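Local coordinates for Low molecular weight phosphotyrosine protein phosphatase 1 (PDB 7CUY), which probably removes phosphate from tyrosine-phosphorylated proteins and also hydrolyses small aryl and acyl phosphates, at residues S16-V21 / S57-H62; I69-Q72 / Q76-S79; F81-G86 / A146-E151; G111-E116 / K150-K155. All coordinates share one frame; numbering follows the deposited sequence.

Contact 1 (S16-V21 / S57-H62); sequences SPIAEV and STLQKH
Ile18 and Leu59 bring their CA atoms to 7.1 Å where the short helical segments 16-21 and 57-61 run side by side in roughly the same direction, with axes 10.9 Å apart and at an angle of 28°. This is helix-helix packing within the low molecular weight phosphatase fold, which is built round a four-stranded parallel sheet. Helix 15-29 leads directly out of the phosphate-binding loop, the CX5R motif. That loop runs from Cys9, the nucleophile by similarity, to Arg15, also assigned to the active site by similarity.

The axes are well separated, and one leucine bridges much of the distance. Leu59 points from helix 53-61 toward helix 15-29. It meets Val21 tip to tip, methyl against methyl. CG1 of Val21 lies anti to its backbone N (chi1 167°), with CG2 beside that N. Both methyls thereby come against the fork of the leucine. Leu59 CD2 lies 4.0 Å from Val21 CG1. Ile18 also touches the leucine: its CG1 is 4.2 Å from Leu59 CG, at the branch point.

All of this is apolar, and no hydrogen bond crosses between the two segments. The neighbours extend the packing. Thr58 leans on Phe134 and Glu135 of helix 132-153, and Leu59 also touches Cys66. Pro17, at the start of helix 15-29, has its side chain about 5 Å from that of Cys9. Both leucine methyls reach the valine, and Leu59 CD1 sits 3.9 Å from Val21 CG2.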
loop_
_atom_site.group_PDB
_atom_site.type_symbol
_atom_site.label_atom_id
_atom_site.label_comp_id
_atom_site.label_asym_id
_atom_site.label_seq_id
_atom_site.Cartn_x
_atom_site.Cartn_y
_atom_site.Cartn_z
ATOM N N SER A 16 1.183 4.227 1.395
ATOM C CA SER A 16 1.073 3.281 0.284
ATOM C C SER A 16 2.292 3.230 -0.649
ATOM O O SER A 16 2.507 2.189 -1.282
ATOM C CB SER A 16 -0.203 3.560 -0.534
ATOM O OG SER A 16 -0.337 4.913 -0.924
ATOM N N PRO A 17 3.101 4.290 -0.806
ATOM C CA PRO A 17 4.320 4.115 -1.608
ATOM C C PRO A 17 5.302 3.171 -0.951
ATOM O O PRO A 17 5.978 2.416 -1.654
ATOM C CB PRO A 17 4.891 5.538 -1.724
ATOM C CG PRO A 17 3.776 6.431 -1.444
ATOM C CD PRO A 17 2.914 5.709 -0.446
ATOM N N ILE A 18 5.396 3.194 0.379
ATOM C CA ILE A 18 6.194 2.202 1.089
ATOM C C ILE A 18 5.623 0.813 0.845
ATOM O O ILE A 18 6.345 -0.116 0.474
ATOM C CB ILE A 18 6.248 2.544 2.594
ATOM C CG1 ILE A 18 7.133 3.767 2.855
ATOM C CG2 ILE A 18 6.695 1.346 3.429
ATOM C CD1 ILE A 18 7.002 4.318 4.299
ATOM N N ALA A 19 4.304 0.658 1.034
ATOM C CA ALA A 19 3.666 -0.641 0.847
ATOM C C ALA A 19 3.837 -1.135 -0.584
ATOM O O ALA A 19 4.042 -2.334 -0.821
ATOM C CB ALA A 19 2.178 -0.561 1.228
ATOM N N GLU A 20 3.773 -0.229 -1.553
ATOM C CA GLU A 20 4.017 -0.627 -2.931
ATOM C C GLU A 20 5.452 -1.093 -3.122
ATOM O O GLU A 20 5.700 -2.129 -3.746
ATOM C CB GLU A 20 3.710 0.524 -3.880
ATOM C CG GLU A 20 4.067 0.179 -5.320
ATOM C CD GLU A 20 4.071 1.381 -6.219
ATOM O OE1 GLU A 20 3.842 2.508 -5.720
ATOM O OE2 GLU A 20 4.273 1.193 -7.425
ATOM N N VAL A 21 6.417 -0.343 -2.593
ATOM C CA VAL A 21 7.814 -0.719 -2.792
ATOM C C VAL A 21 8.141 -2.003 -2.025
ATOM O O VAL A 21 8.874 -2.883 -2.520
ATOM C CB VAL A 21 8.736 0.445 -2.387
ATOM C CG1 VAL A 21 10.169 -0.036 -2.296
ATOM C CG2 VAL A 21 8.638 1.585 -3.390
ATOM N N SER A 57 13.436 8.443 2.347
ATOM C CA SER A 57 14.617 8.175 3.151
ATOM C C SER A 57 14.476 6.880 3.928
ATOM O O SER A 57 15.461 6.146 4.102
ATOM C CB SER A 57 14.890 9.350 4.083
ATOM O OG SER A 57 15.157 10.508 3.300
ATOM N N THR A 58 13.260 6.568 4.401
ATOM C CA THR A 58 13.061 5.305 5.109
ATOM C C THR A 58 13.359 4.116 4.206
ATOM O O THR A 58 13.991 3.145 4.636
ATOM C CB THR A 58 11.633 5.205 5.647
ATOM O OG1 THR A 58 11.430 6.200 6.650
ATOM C CG2 THR A 58 11.400 3.840 6.242
ATOM N N LEU A 59 12.896 4.162 2.954
ATOM C CA LEU A 59 13.162 3.050 2.046
ATOM C C LEU A 59 14.663 2.924 1.760
ATOM O O LEU A 59 15.216 1.819 1.819
ATOM C CB LEU A 59 12.357 3.222 0.753
ATOM C CG LEU A 59 10.846 3.044 0.946
ATOM C CD1 LEU A 59 10.017 3.512 -0.279
ATOM C CD2 LEU A 59 10.523 1.587 1.319
ATOM N N GLN A 60 15.331 4.055 1.476
ATOM C CA GLN A 60 16.788 4.092 1.326
ATOM C C GLN A 60 17.500 3.422 2.492
ATOM O O GLN A 60 18.405 2.607 2.294
ATOM C CB GLN A 60 17.268 5.534 1.211
ATOM C CG GLN A 60 16.891 6.244 -0.059
ATOM C CD GLN A 60 17.833 7.392 -0.351
ATOM O OE1 GLN A 60 18.057 8.251 0.505
ATOM N NE2 GLN A 60 18.397 7.413 -1.561
ATOM N N LYS A 61 17.114 3.773 3.722
ATOM C CA LYS A 61 17.680 3.134 4.906
ATOM C C LYS A 61 17.684 1.621 4.770
ATOM O O LYS A 61 18.584 0.947 5.289
ATOM C CB LYS A 61 16.889 3.555 6.144
ATOM C CG LYS A 61 17.274 2.862 7.436
ATOM C CD LYS A 61 16.142 2.970 8.471
ATOM C CE LYS A 61 16.613 2.668 9.903
ATOM N NZ LYS A 61 17.508 3.728 10.463
ATOM N N HIS A 62 16.703 1.070 4.057
ATOM C CA HIS A 62 16.586 -0.367 3.878
ATOM C C HIS A 62 16.955 -0.796 2.472
ATOM O O HIS A 62 16.576 -1.889 2.041
ATOM C CB HIS A 62 15.174 -0.827 4.234
ATOM C CG HIS A 62 14.809 -0.563 5.658
ATOM N ND1 HIS A 62 15.050 -1.470 6.666
ATOM C CD2 HIS A 62 14.218 0.503 6.245
ATOM C CE1 HIS A 62 14.631 -0.974 7.815
ATOM N NE2 HIS A 62 14.125 0.225 7.588
#

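Contact 2 (I69-Q72 / Q76-S79); sequences IVRQ and QDFS
Arg71 and Asp77 form a salt bridge across the short connection that leads into helix 77-80. The CB of Arg71 already points toward segment 76-79. Its CG lies between the backbone N and the carbonyl carbon (chi1 87°). The chain then runs extended through CD to NE, and this straight arm carries the guanidinium to the carboxylate.

CZ stands 3.6 Å from Asp77 OD1. The grip is end-on, one nitrogen to each oxygen. NH1 gives a fairly straight bond of 3.0 Å to Asp77 OD2, which accepts on its syn lone pair, in the guanidinium plane. NH2 reaches Asp77 OD1 at 3.1 Å, but from above the carboxylate plane, because the two flat groups are twisted 53° apart. NH1 also makes a weak bond to Gln72 O.

Both ends have further partners. NH2 pairs with Asp38, and Asp77 OD2 accepts the backbone N of Arg74. A leucine in place of Arg71 would probably leave the carboxylates of Asp77 and Asp38 without their shared positive mate.

The pair sits between strand 35-41, which carries Asp38, and helix 77-80, which carries Asp77. Both side chains rest on Leu6 of the neighbouring strand 3-9.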
loop_
_atom_site.group_PDB
_atom_site.type_symbol
_atom_site.label_atom_id
_atom_site.label_comp_id
_atom_site.label_asym_id
_atom_site.label_seq_id
_atom_site.Cartn_x
_atom_site.Cartn_y
_atom_site.Cartn_z
ATOM N N ILE A 69 5.155 8.471 -8.745
ATOM C CA ILE A 69 4.465 9.750 -8.879
ATOM C C ILE A 69 3.036 9.577 -8.384
ATOM O O ILE A 69 2.333 8.661 -8.827
ATOM C CB ILE A 69 4.458 10.252 -10.333
ATOM C CG1 ILE A 69 5.876 10.318 -10.905
ATOM C CG2 ILE A 69 3.804 11.629 -10.402
ATOM C CD1 ILE A 69 5.954 11.067 -12.219
ATOM N N VAL A 70 2.597 10.480 -7.504
ATOM C CA VAL A 70 1.270 10.387 -6.899
ATOM C C VAL A 70 0.184 10.505 -7.958
ATOM O O VAL A 70 0.109 11.497 -8.693
ATOM C CB VAL A 70 1.085 11.465 -5.825
ATOM C CG1 VAL A 70 -0.353 11.459 -5.313
ATOM C CG2 VAL A 70 2.073 11.262 -4.683
ATOM N N ARG A 71 -0.693 9.512 -8.011
ATOM C CA ARG A 71 -1.926 9.617 -8.767
ATOM C C ARG A 71 -3.093 9.282 -7.852
ATOM O O ARG A 71 -2.933 8.651 -6.793
ATOM C CB ARG A 71 -1.932 8.692 -9.999
ATOM C CG ARG A 71 -2.417 7.273 -9.716
ATOM C CD ARG A 71 -2.569 6.457 -10.992
ATOM N NE ARG A 71 -2.721 5.024 -10.735
ATOM C CZ ARG A 71 -3.885 4.413 -10.514
ATOM N NH1 ARG A 71 -5.027 5.101 -10.515
ATOM N NH2 ARG A 71 -3.910 3.103 -10.287
ATOM N N GLN A 72 -4.281 9.712 -8.269
ATOM C CA GLN A 72 -5.489 9.472 -7.504
ATOM C C GLN A 72 -6.193 8.226 -8.021
ATOM O O GLN A 72 -6.169 7.932 -9.223
ATOM C CB GLN A 72 -6.423 10.679 -7.563
ATOM C CG GLN A 72 -7.344 10.771 -6.384
ATOM C CD GLN A 72 -8.260 11.959 -6.477
ATOM O OE1 GLN A 72 -8.204 12.717 -7.449
ATOM N NE2 GLN A 72 -9.109 12.137 -5.469
ATOM N N GLN A 76 -12.064 2.935 -12.637
ATOM C CA GLN A 76 -11.643 1.787 -13.432
ATOM C C GLN A 76 -10.616 0.931 -12.695
ATOM O O GLN A 76 -10.411 -0.228 -13.078
ATOM C CB GLN A 76 -11.084 2.217 -14.786
ATOM C CG GLN A 76 -9.599 2.546 -14.788
ATOM C CD GLN A 76 -8.992 2.499 -16.178
ATOM O OE1 GLN A 76 -8.745 3.541 -16.802
ATOM N NE2 GLN A 76 -8.732 1.283 -16.668
ATOM N N ASP A 77 -9.977 1.474 -11.648
ATOM C CA ASP A 77 -9.108 0.665 -10.801
ATOM C C ASP A 77 -9.857 -0.538 -10.254
ATOM O O ASP A 77 -9.302 -1.635 -10.173
ATOM C CB ASP A 77 -8.554 1.490 -9.644
ATOM C CG ASP A 77 -7.496 2.484 -10.075
ATOM O OD1 ASP A 77 -6.748 2.212 -11.041
ATOM O OD2 ASP A 77 -7.412 3.554 -9.440
ATOM N N PHE A 78 -11.127 -0.361 -9.885
ATOM C CA PHE A 78 -11.841 -1.484 -9.288
ATOM C C PHE A 78 -12.138 -2.585 -10.297
ATOM O O PHE A 78 -12.509 -3.686 -9.884
ATOM C CB PHE A 78 -13.135 -1.012 -8.626
ATOM C CG PHE A 78 -12.911 -0.067 -7.481
ATOM C CD1 PHE A 78 -12.805 -0.540 -6.179
ATOM C CD2 PHE A 78 -12.790 1.292 -7.710
ATOM C CE1 PHE A 78 -12.585 0.332 -5.120
ATOM C CE2 PHE A 78 -12.579 2.173 -6.659
ATOM C CZ PHE A 78 -12.480 1.695 -5.367
ATOM N N SER A 79 -11.975 -2.325 -11.593
ATOM C CA SER A 79 -12.061 -3.372 -12.606
ATOM C C SER A 79 -10.704 -3.874 -13.075
ATOM O O SER A 79 -10.630 -4.976 -13.629
ATOM C CB SER A 79 -12.834 -2.880 -13.836
ATOM O OG SER A 79 -14.168 -2.539 -13.518
#

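Contact 3 (F81-G86 / A146-E151); sequences FDYIFG and AAFMKE
Tyr83 and Phe85 meet Phe148 in two T-shaped ring pairs, which join strand 83-86 to helix 132-153. In the first pair Phe148 supplies the edge. Its CZ stands over the centre of the Tyr83 ring, 3.7 Å from Tyr83 CG, with the planes at 79°. In the second pair Phe148 supplies the face. Phe85 CZ points down on the centre of that ring and comes within 3.4 Å of Phe148 CE2. The planes are almost perpendicular, at 89°, and the Phe85 and Phe148 ring centroids are 4.7 Å apart.

The backbones stay well apart, with 10.6 Å between the CA atoms of Tyr83 and Phe148. The phenylalanine spans this distance because its CG is anti to the backbone N (chi1 172°), which sends the ring out from the helix to the sheet. An alanine at Phe148 is likely to open a gap between helix and strand and leave the rings of Tyr83 and Phe85 free to shift.

Tyr83 and Phe85 also pack on Leu108 of the neighbouring strand 106-109.

No hydrogen bond crosses this contact. The cohesion comes from ring C-H edges set against pi faces and from van der Waals packing in a buried aromatic cluster.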
loop_
_atom_site.group_PDB
_atom_site.type_symbol
_atom_site.label_atom_id
_atom_site.label_comp_id
_atom_site.label_asym_id
_atom_site.label_seq_id
_atom_site.Cartn_x
_atom_site.Cartn_y
_atom_site.Cartn_z
ATOM N N PHE A 81 -7.718 -4.056 -10.987
ATOM C CA PHE A 81 -6.908 -4.716 -9.969
ATOM C C PHE A 81 -7.670 -5.857 -9.305
ATOM O O PHE A 81 -8.877 -5.769 -9.071
ATOM C CB PHE A 81 -6.417 -3.705 -8.926
ATOM C CG PHE A 81 -5.442 -2.724 -9.490
ATOM C CD1 PHE A 81 -5.881 -1.555 -10.076
ATOM C CD2 PHE A 81 -4.081 -3.002 -9.491
ATOM C CE1 PHE A 81 -4.977 -0.657 -10.625
ATOM C CE2 PHE A 81 -3.166 -2.117 -10.042
ATOM C CZ PHE A 81 -3.610 -0.942 -10.611
ATOM N N ASP A 82 -6.944 -6.935 -9.009
ATOM C CA ASP A 82 -7.513 -8.068 -8.301
ATOM C C ASP A 82 -7.632 -7.800 -6.816
ATOM O O ASP A 82 -8.571 -8.283 -6.175
ATOM C CB ASP A 82 -6.647 -9.297 -8.534
ATOM C CG ASP A 82 -6.450 -9.578 -9.994
ATOM O OD1 ASP A 82 -7.375 -10.166 -10.599
ATOM O OD2 ASP A 82 -5.397 -9.173 -10.542
ATOM N N TYR A 83 -6.705 -7.023 -6.270
ATOM C CA TYR A 83 -6.625 -6.727 -4.851
ATOM C C TYR A 83 -6.393 -5.240 -4.681
ATOM O O TYR A 83 -5.476 -4.688 -5.290
ATOM C CB TYR A 83 -5.479 -7.505 -4.202
ATOM C CG TYR A 83 -5.591 -8.989 -4.441
ATOM C CD1 TYR A 83 -6.490 -9.756 -3.708
ATOM C CD2 TYR A 83 -4.807 -9.619 -5.400
ATOM C CE1 TYR A 83 -6.603 -11.132 -3.925
ATOM C CE2 TYR A 83 -4.909 -10.977 -5.637
ATOM C CZ TYR A 83 -5.808 -11.735 -4.889
ATOM O OH TYR A 83 -5.907 -13.091 -5.114
ATOM N N ILE A 84 -7.215 -4.591 -3.863
ATOM C CA ILE A 84 -7.002 -3.202 -3.477
ATOM C C ILE A 84 -6.913 -3.140 -1.956
ATOM O O ILE A 84 -7.808 -3.629 -1.266
ATOM C CB ILE A 84 -8.127 -2.295 -4.005
ATOM C CG1 ILE A 84 -8.224 -2.429 -5.531
ATOM C CG2 ILE A 84 -7.848 -0.872 -3.626
ATOM C CD1 ILE A 84 -9.122 -1.428 -6.200
ATOM N N PHE A 85 -5.836 -2.549 -1.444
ATOM C CA PHE A 85 -5.517 -2.519 -0.019
ATOM C C PHE A 85 -5.642 -1.108 0.547
ATOM O O PHE A 85 -5.009 -0.177 0.042
ATOM C CB PHE A 85 -4.082 -3.000 0.243
ATOM C CG PHE A 85 -3.883 -4.490 0.117
ATOM C CD1 PHE A 85 -4.195 -5.336 1.165
ATOM C CD2 PHE A 85 -3.349 -5.032 -1.032
ATOM C CE1 PHE A 85 -3.980 -6.711 1.056
ATOM C CE2 PHE A 85 -3.149 -6.396 -1.151
ATOM C CZ PHE A 85 -3.463 -7.237 -0.107
ATOM N N GLY A 86 -6.413 -0.959 1.648
ATOM C CA GLY A 86 -6.331 0.241 2.451
ATOM C C GLY A 86 -5.344 0.060 3.588
ATOM O O GLY A 86 -4.943 -1.049 3.917
ATOM N N ALA A 146 4.515 -10.002 3.115
ATOM C CA ALA A 146 4.936 -11.399 3.081
ATOM C C ALA A 146 3.762 -12.339 3.330
ATOM O O ALA A 146 3.517 -13.272 2.553
ATOM C CB ALA A 146 6.033 -11.617 4.121
ATOM N N ALA A 147 3.013 -12.095 4.414
ATOM C CA ALA A 147 1.931 -12.998 4.793
ATOM C C ALA A 147 0.856 -13.055 3.712
ATOM O O ALA A 147 0.405 -14.143 3.334
ATOM C CB ALA A 147 1.330 -12.572 6.134
ATOM N N PHE A 148 0.441 -11.892 3.191
ATOM C CA PHE A 148 -0.495 -11.877 2.066
ATOM C C PHE A 148 0.049 -12.658 0.875
ATOM O O PHE A 148 -0.658 -13.477 0.272
ATOM C CB PHE A 148 -0.791 -10.445 1.626
ATOM C CG PHE A 148 -1.590 -10.370 0.349
ATOM C CD1 PHE A 148 -0.989 -10.030 -0.843
ATOM C CD2 PHE A 148 -2.943 -10.662 0.353
ATOM C CE1 PHE A 148 -1.719 -9.967 -2.031
ATOM C CE2 PHE A 148 -3.683 -10.604 -0.815
ATOM C CZ PHE A 148 -3.062 -10.256 -2.016
ATOM N N MET A 149 1.291 -12.371 0.483
ATOM C CA MET A 149 1.892 -13.077 -0.646
ATOM C C MET A 149 1.876 -14.579 -0.422
ATOM O O MET A 149 1.485 -15.354 -1.311
ATOM C CB MET A 149 3.327 -12.607 -0.864
ATOM C CG MET A 149 4.044 -13.407 -1.935
ATOM S SD MET A 149 5.743 -12.873 -2.124
ATOM C CE MET A 149 6.454 -13.673 -0.663
ATOM N N LYS A 150 2.293 -15.014 0.764
ATOM C CA LYS A 150 2.357 -16.450 1.024
ATOM C C LYS A 150 0.968 -17.083 1.000
ATOM O O LYS A 150 0.763 -18.119 0.352
ATOM C CB LYS A 150 3.070 -16.708 2.352
ATOM C CG LYS A 150 4.571 -16.885 2.190
ATOM C CD LYS A 150 5.303 -16.697 3.498
ATOM C CE LYS A 150 6.585 -17.485 3.522
ATOM N NZ LYS A 150 7.557 -16.974 2.548
ATOM N N GLU A 151 -0.008 -16.473 1.684
ATOM C CA GLU A 151 -1.344 -17.069 1.754
ATOM C C GLU A 151 -2.075 -16.973 0.425
ATOM O O GLU A 151 -2.492 -17.987 -0.143
ATOM C CB GLU A 151 -2.185 -16.390 2.829
ATOM C CG GLU A 151 -1.690 -16.579 4.217
ATOM C CD GLU A 151 -2.451 -15.701 5.178
ATOM O OE1 GLU A 151 -3.698 -15.612 5.027
ATOM O OE2 GLU A 151 -1.796 -15.081 6.047
#

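Contact 4 (G111-E116 / K150-K155); sequences GDFGLE and KERLQK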
loop_
_atom_site.group_PDB
_atom_site.type_symbol
_atom_site.label_atom_id
_atom_site.label_comp_id
_atom_site.label_asym_id
_atom_site.label_seq_id
_atom_site.Cartn_x
_atom_site.Cartn_y
_atom_site.Cartn_z
ATOM N N GLY A 111 -3.084 -4.631 6.936
ATOM C CA GLY A 111 -2.661 -5.161 8.216
ATOM C C GLY A 111 -3.470 -6.348 8.715
ATOM O O GLY A 111 -3.111 -6.918 9.747
ATOM N N ASP A 112 -4.549 -6.726 8.029
ATOM C CA ASP A 112 -5.220 -7.969 8.408
ATOM C C ASP A 112 -4.382 -9.203 8.061
ATOM O O ASP A 112 -4.784 -10.331 8.379
ATOM C CB ASP A 112 -6.601 -8.060 7.744
ATOM C CG ASP A 112 -7.669 -7.222 8.472
ATOM O OD1 ASP A 112 -7.433 -6.811 9.626
ATOM O OD2 ASP A 112 -8.752 -6.980 7.888
ATOM N N PHE A 113 -3.223 -9.022 7.428
ATOM C CA PHE A 113 -2.329 -10.123 7.111
ATOM C C PHE A 113 -1.072 -9.989 7.953
ATOM O O PHE A 113 -0.526 -8.889 8.085
ATOM C CB PHE A 113 -2.024 -10.155 5.609
ATOM C CG PHE A 113 -3.237 -10.448 4.781
ATOM C CD1 PHE A 113 -3.585 -11.755 4.483
ATOM C CD2 PHE A 113 -4.085 -9.421 4.384
ATOM C CE1 PHE A 113 -4.732 -12.036 3.752
ATOM C CE2 PHE A 113 -5.235 -9.686 3.658
ATOM C CZ PHE A 113 -5.565 -10.988 3.337
ATOM N N GLY A 114 -0.663 -11.091 8.575
ATOM C CA GLY A 114 0.590 -11.143 9.331
ATOM C C GLY A 114 0.664 -10.500 10.701
ATOM O O GLY A 114 1.148 -11.117 11.652
ATOM N N LEU A 115 0.196 -9.264 10.830
ATOM C CA LEU A 115 0.359 -8.561 12.091
ATOM C C LEU A 115 -0.591 -9.112 13.147
ATOM O O LEU A 115 -1.610 -9.733 12.844
ATOM C CB LEU A 115 0.122 -7.070 11.890
ATOM C CG LEU A 115 0.945 -6.604 10.688
ATOM C CD1 LEU A 115 0.456 -5.270 10.162
ATOM C CD2 LEU A 115 2.416 -6.546 11.098
ATOM N N GLU A 116 -0.229 -8.894 14.406
ATOM C CA GLU A 116 -1.173 -9.101 15.491
ATOM C C GLU A 116 -2.287 -8.070 15.404
ATOM O O GLU A 116 -2.129 -7.008 14.798
ATOM C CB GLU A 116 -0.485 -8.972 16.844
ATOM C CG GLU A 116 0.206 -10.203 17.357
ATOM C CD GLU A 116 1.118 -9.857 18.511
ATOM O OE1 GLU A 116 2.302 -9.526 18.250
ATOM O OE2 GLU A 116 0.637 -9.872 19.670
ATOM N N LYS A 150 2.293 -15.014 0.764
ATOM C CA LYS A 150 2.357 -16.450 1.024
ATOM C C LYS A 150 0.968 -17.083 1.000
ATOM O O LYS A 150 0.763 -18.119 0.352
ATOM C CB LYS A 150 3.070 -16.708 2.352
ATOM C CG LYS A 150 4.571 -16.885 2.190
ATOM C CD LYS A 150 5.303 -16.697 3.498
ATOM C CE LYS A 150 6.585 -17.485 3.522
ATOM N NZ LYS A 150 7.557 -16.974 2.548
ATOM N N GLU A 151 -0.008 -16.473 1.684
ATOM C CA GLU A 151 -1.344 -17.069 1.754
ATOM C C GLU A 151 -2.075 -16.973 0.425
ATOM O O GLU A 151 -2.492 -17.987 -0.143
ATOM C CB GLU A 151 -2.185 -16.390 2.829
ATOM C CG GLU A 151 -1.690 -16.579 4.217
ATOM C CD GLU A 151 -2.451 -15.701 5.178
ATOM O OE1 GLU A 151 -3.698 -15.612 5.027
ATOM O OE2 GLU A 151 -1.796 -15.081 6.047
ATOM N N ARG A 152 -2.281 -15.755 -0.068
ATOM C CA ARG A 152 -3.189 -15.558 -1.193
ATOM C C ARG A 152 -2.500 -15.659 -2.534
ATOM O O ARG A 152 -3.098 -16.142 -3.492
ATOM C CB ARG A 152 -3.867 -14.194 -1.112
ATOM C CG ARG A 152 -4.662 -14.008 0.137
ATOM C CD ARG A 152 -5.893 -14.919 0.154
ATOM N NE ARG A 152 -6.768 -14.501 1.241
ATOM C CZ ARG A 152 -7.747 -13.608 1.108
ATOM N NH1 ARG A 152 -8.003 -13.061 -0.075
ATOM N NH2 ARG A 152 -8.468 -13.270 2.166
ATOM N N LEU A 153 -1.273 -15.176 -2.645
ATOM C CA LEU A 153 -0.647 -15.159 -3.957
ATOM C C LEU A 153 0.052 -16.476 -4.273
ATOM O O LEU A 153 0.030 -16.926 -5.423
ATOM C CB LEU A 153 0.333 -13.993 -4.050
ATOM C CG LEU A 153 -0.238 -12.564 -4.023
ATOM C CD1 LEU A 153 0.849 -11.540 -4.351
ATOM C CD2 LEU A 153 -1.439 -12.382 -4.953
ATOM N N GLN A 154 0.664 -17.109 -3.270
ATOM C CA GLN A 154 1.351 -18.380 -3.450
ATOM C C GLN A 154 0.541 -19.566 -2.962
ATOM O O GLN A 154 0.958 -20.712 -3.176
ATOM C CB GLN A 154 2.689 -18.367 -2.720
ATOM C CG GLN A 154 3.630 -17.342 -3.263
ATOM C CD GLN A 154 5.025 -17.521 -2.747
ATOM O OE1 GLN A 154 5.398 -16.911 -1.744
ATOM N NE2 GLN A 154 5.817 -18.367 -3.420
ATOM N N LYS A 155 -0.594 -19.316 -2.318
ATOM C CA LYS A 155 -1.464 -20.365 -1.797
ATOM C C LYS A 155 -0.749 -21.122 -0.679
ATOM O O LYS A 155 -0.903 -22.329 -0.556
ATOM C CB LYS A 155 -1.901 -21.313 -2.922
ATOM C CG LYS A 155 -2.385 -20.595 -4.185
ATOM C CD LYS A 155 -3.797 -20.079 -3.993
ATOM C CE LYS A 155 -4.021 -18.728 -4.646
ATOM N NZ LYS A 155 -3.919 -18.749 -6.130
#
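The contact closes the edge of the aromatic cluster at the C-terminal end of helix 132-153, where Phe113 meets Glu151 and Arg152. Phe113 comes from the loop that follows strand 106-109. The helix ends here in a wider, pi-type turn.

Two charged groups reach the rim of the phenylalanine ring. Glu151 OE1 lies 3.9 Å from Phe113 CD1, near the ring plane, and its carboxylate is turned 49° from the ring. Arg152 NH2 comes to 3.9 Å from Phe113 CZ, also in the ring plane. The guanidinium and the ring stand nearly upright to each other, at 78°. The ring thus turns its edge to a face of the guanidinium, with Phe113 CZ over its rim. The arginine chain bends at chi2 (-68°), which lays CG and NE by Phe113 CE1, each 4.1 Å away. The guanidinium has a salt-bridge partner in Glu106, through NH1. Phe113 also meets Phe148 edge-to-face and touches Phe85.

No hydrogen bond joins the two segments. Arg152 offers Phe113 no cation-pi contact, since it lies at the ring edge. The carboxylate faces slightly positive ring C-H groups, which is probably mildly favourable.

How the contacts relate
From the N terminus, contact 1 comes first. It closes the loop from helix 15-29 through strand 35-41 to helix 53-61. Contact 2 follows in series and closes the short connection that leads into helix 77-80. Strand 83-86 then opens contact 3, which reaches across about sixty residues to helix 132-153. Contact 4 opens inside that span but ends slightly further along, so the two overlap rather than nest; they share Lys150 and Glu151. Their centres are about 7 Å apart. Contacts 2 and 3 touch through Phe78 and Ile84. Contact 1 joins two helices, contact 2 a loop to a short helix, contact 3 a strand to the last helix, and contact 4 a loop to that helix's end.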